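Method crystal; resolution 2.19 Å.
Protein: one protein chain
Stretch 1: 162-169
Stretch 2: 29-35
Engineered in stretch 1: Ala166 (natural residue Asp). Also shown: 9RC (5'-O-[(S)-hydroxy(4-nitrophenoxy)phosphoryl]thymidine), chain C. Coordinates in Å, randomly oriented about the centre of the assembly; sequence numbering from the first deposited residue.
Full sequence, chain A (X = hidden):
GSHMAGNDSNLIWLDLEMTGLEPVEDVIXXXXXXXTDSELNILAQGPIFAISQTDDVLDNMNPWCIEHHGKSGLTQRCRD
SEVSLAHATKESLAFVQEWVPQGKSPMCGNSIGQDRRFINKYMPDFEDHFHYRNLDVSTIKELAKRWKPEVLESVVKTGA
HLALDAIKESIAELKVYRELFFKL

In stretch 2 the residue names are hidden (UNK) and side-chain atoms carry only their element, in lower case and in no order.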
# COMPACT_ATOMS: atom_id res chain seq x y z
N LEU A 162 16.30 -5.54 14.74
CA LEU A 162 15.90 -4.19 15.08
C LEU A 162 14.84 -3.78 14.07
O LEU A 162 14.90 -4.17 12.90
CB LEU A 162 17.11 -3.24 15.03
CG LEU A 162 18.39 -3.67 15.78
CD1 LEU A 162 19.35 -4.50 14.89
CD2 LEU A 162 19.10 -2.45 16.38
N ALA A 163 13.83 -3.05 14.55
CA ALA A 163 12.93 -2.34 13.65
C ALA A 163 13.72 -1.23 12.96
O ALA A 163 13.47 -0.99 11.77
CB ALA A 163 11.71 -1.78 14.37
N LEU A 164 14.68 -0.59 13.65
CA LEU A 164 15.49 0.46 13.02
C LEU A 164 16.30 -0.05 11.85
O LEU A 164 16.50 0.69 10.87
CB LEU A 164 16.48 1.13 13.97
CG LEU A 164 16.14 2.44 14.69
CD1 LEU A 164 17.41 2.98 15.36
CD2 LEU A 164 15.58 3.54 13.83
N ASP A 165 16.77 -1.28 11.95
CA ASP A 165 17.61 -1.86 10.92
C ASP A 165 16.78 -2.43 9.79
O ASP A 165 17.26 -2.51 8.70
CB ASP A 165 18.56 -2.94 11.49
CG ASP A 165 19.85 -2.34 12.03
OD1 ASP A 165 20.83 -2.20 11.26
OD2 ASP A 165 19.89 -1.99 13.21
N ALA A 166 15.55 -2.86 10.05
CA ALA A 166 14.66 -3.14 8.96
C ALA A 166 14.45 -1.86 8.08
O ALA A 166 14.51 -1.94 6.88
CB ALA A 166 13.35 -3.69 9.48
N ILE A 167 14.25 -0.69 8.71
CA ILE A 167 14.01 0.58 8.03
C ILE A 167 15.23 0.99 7.22
O ILE A 167 15.08 1.44 6.09
CB ILE A 167 13.72 1.76 8.99
CG1 ILE A 167 12.42 1.55 9.77
CG2 ILE A 167 13.61 3.09 8.23
CD1 ILE A 167 12.24 2.49 10.94
N LYS A 168 16.43 0.87 7.81
CA LYS A 168 17.66 1.29 7.13
C LYS A 168 17.89 0.40 5.96
O LYS A 168 18.33 0.87 4.89
CB LYS A 168 18.86 1.22 8.04
CG LYS A 168 18.81 2.25 9.16
CD LYS A 168 19.56 1.74 10.40
CE LYS A 168 19.98 2.87 11.32
NZ LYS A 168 20.54 2.28 12.55
N GLU A 169 17.54 -0.86 6.13
CA GLU A 169 17.46 -1.79 5.01
C GLU A 169 16.56 -1.41 3.78
O GLU A 169 16.92 -1.66 2.65
CB GLU A 169 17.05 -3.18 5.53
CG GLU A 169 18.20 -4.17 5.62
CD GLU A 169 17.73 -5.54 6.04
OE1 GLU A 169 18.27 -6.03 7.06
OE2 GLU A 169 16.83 -6.12 5.35
N UNK A 29 3.70 -4.45 18.55
CA UNK A 29 4.78 -4.68 19.53
C UNK A 29 5.91 -3.66 19.53
O UNK A 29 6.52 -3.41 20.58
c UNK A 29 4.94 -8.52 19.44
c UNK A 29 3.76 -7.03 21.07
c UNK A 29 5.35 -6.08 19.36
c UNK A 29 4.31 -7.17 19.65
N UNK A 30 6.17 -3.04 18.38
CA UNK A 30 7.31 -2.14 18.25
C UNK A 30 7.05 -1.15 17.15
O UNK A 30 6.40 -1.49 16.16
c UNK A 30 8.58 -2.92 17.88
o UNK A 30 12.23 -2.62 18.03
c UNK A 30 9.89 -2.23 18.21
c UNK A 30 11.11 -2.93 17.60
o UNK A 30 10.98 -3.77 16.69
N UNK A 31 7.60 0.05 17.31
CA UNK A 31 7.60 1.06 16.28
C UNK A 31 8.99 1.77 16.21
O UNK A 31 9.61 2.08 17.22
c UNK A 31 6.40 2.74 17.83
c UNK A 31 6.41 2.05 16.47
c UNK A 31 6.40 3.11 15.36
c UNK A 31 5.07 3.82 15.27
N UNK A 32 9.48 1.95 15.01
CA UNK A 32 10.70 2.76 14.74
C UNK A 32 10.42 3.70 13.56
O UNK A 32 9.65 3.33 12.66
c UNK A 32 11.89 1.86 14.44
N UNK A 33 10.97 4.92 13.61
CA UNK A 33 10.74 5.92 12.55
C UNK A 33 12.10 6.53 12.14
O UNK A 33 12.91 6.87 12.99
c UNK A 33 7.82 7.62 14.47
c UNK A 33 9.80 7.08 13.00
c UNK A 33 9.57 8.12 11.87
c UNK A 33 8.46 6.59 13.55
N UNK A 34 12.32 6.69 10.84
CA UNK A 34 13.47 7.46 10.33
C UNK A 34 12.94 8.49 9.36
O UNK A 34 12.05 8.24 8.56
c UNK A 34 15.15 5.73 10.82
c UNK A 34 16.31 4.84 10.44
c UNK A 34 15.52 7.30 8.86
c UNK A 34 14.50 6.52 9.70
N UNK A 35 13.48 9.69 9.45
CA UNK A 35 13.22 10.75 8.51
C UNK A 35 14.41 10.88 7.57
O UNK A 35 15.54 10.90 8.04
c UNK A 35 10.60 12.03 9.89
c UNK A 35 12.75 13.20 8.31
c UNK A 35 13.09 12.07 9.27
c UNK A 35 12.03 11.94 10.39
OAJ 9RC C . 1.87 -8.83 5.00
CAE 9RC C . 2.39 -9.93 4.80
NAI 9RC C . 1.59 -11.00 4.45
CAL 9RC C . 2.16 -12.26 4.20
OAS 9RC C . 1.40 -13.19 3.90
CAT 9RC C . 3.55 -12.43 4.28
CAU 9RC C . 4.16 -13.66 4.03
CAF 9RC C . 4.32 -11.34 4.64
NAB 9RC C . 3.72 -10.09 4.90
CAA 9RC C . 4.50 -8.91 5.29
OAC 9RC C . 5.26 -8.41 4.23
CAD 9RC C . 5.52 -9.31 6.33
CAH 9RC C . 6.39 -8.11 6.32
OAK 9RC C . 5.87 -7.23 7.28
CAG 9RC C . 6.20 -7.57 4.92
CAR 9RC C . 7.49 -7.73 4.18
OAQ 9RC C . 7.21 -7.38 2.84
PAP 9RC C . 8.37 -7.49 1.77
OAO 9RC C . 7.76 -6.79 0.46
OAN 9RC C . 8.51 -8.93 1.46
OAM 9RC C . 9.52 -6.78 2.57
CAV 9RC C . 10.87 -6.46 2.47
CAW 9RC C . 11.48 -5.72 3.55
CAY 9RC C . 12.86 -5.31 3.47
CBA 9RC C . 13.66 -5.64 2.33
NBB 9RC C . 14.99 -5.32 2.11
OBD 9RC C . 16.07 -6.39 1.52
OBC 9RC C . 15.38 -4.00 2.26
CAZ 9RC C . 13.01 -6.37 1.33
CAX 9RC C . 11.66 -6.77 1.35

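Position 29 carries four side-chain carbons, with the fork at the second, and they are out of reach of stretch 1. That branching identifies leucine, Leu29. It is buried against other parts of the protein, where a compact hydrocarbon is at home.

Position 30 has three carbons in a row, the last bearing two oxygens. CA-to-CB points toward the helix, and one of the two oxygens comes within 3.1 Å of Ala163 CB. A carboxylate two methylenes from CA means glutamate, Glu30. Its chi1 and chi2, both t, extend the chain so that OE1 makes this approach. A methyl group has no polar hydrogen to donate, so the approach is a van der Waals contact and leaves OE1 without a polar partner in the model, whereas OE2 is hydrogen-bonded elsewhere in the structure.

At position 31 four carbons fork at the first, and one arm is two carbons long. CA-to-CB points away from the helix, as strand alternation requires, and the side chain makes no contact with stretch 1. This is the signature of isoleucine, Ile31, whose branching at CB suits the extended backbone.

Position 32 shows a single carbon, its CB, which lies 3.6 Å from Ala163 CB, 3.6 Å from Ile167 CD1 and 3.8 Å from Leu164 N. It is alanine, Ala32. Here the two backbones come close, with Leu164 CA 5.6 Å from Ala32 CA, and the small methyl fits this narrow gap.

Position 33 repeats the four-carbon pattern forked at the first atom. CA-to-CB points away and the side chain makes no contact, leaving the backbone to meet the helix: Ile167 CD1 sits 3.8 Å from the N of position 33. This is Ile33, a buried hydrocarbon whose branching at CB suits a strand.

Position 34 has the same branching, with CA-to-CB toward the helix. The end of its longer arm reaches Leu164 CD2 at 3.7 Å and Lys168 CG at 3.8 Å, so even the lysine contributes its aliphatic part, while CB of position 34 meets Ile167 CG2 at 3.8 Å. This is Ile34. The backbones are farther apart here, 7.3 Å between Ile167 CA and Ile34 CA, and a larger side chain spans the space.

Position 35, again four carbons forked at the first, is out of reach of stretch 1. It is Ile35, likewise buried, hydrocarbon and branched at CB as suits a strand.

The contact is thus made chiefly by alternate strand residues, Glu30, Ala32 and Ile34, packing against Ala163, Leu164 and Ile167 of a helix that crosses at 40°. No hydrogen bond joins the stretches; within stretch 1, backbone hydrogen bonds hold the helix, such as Ile167 N to Ala163 O at 3.2 Å. The engineered Ala166 takes no part, and apolar packing dominates the 354 Å² of buried surface.

Stretch 2 29-35: LEIAIII
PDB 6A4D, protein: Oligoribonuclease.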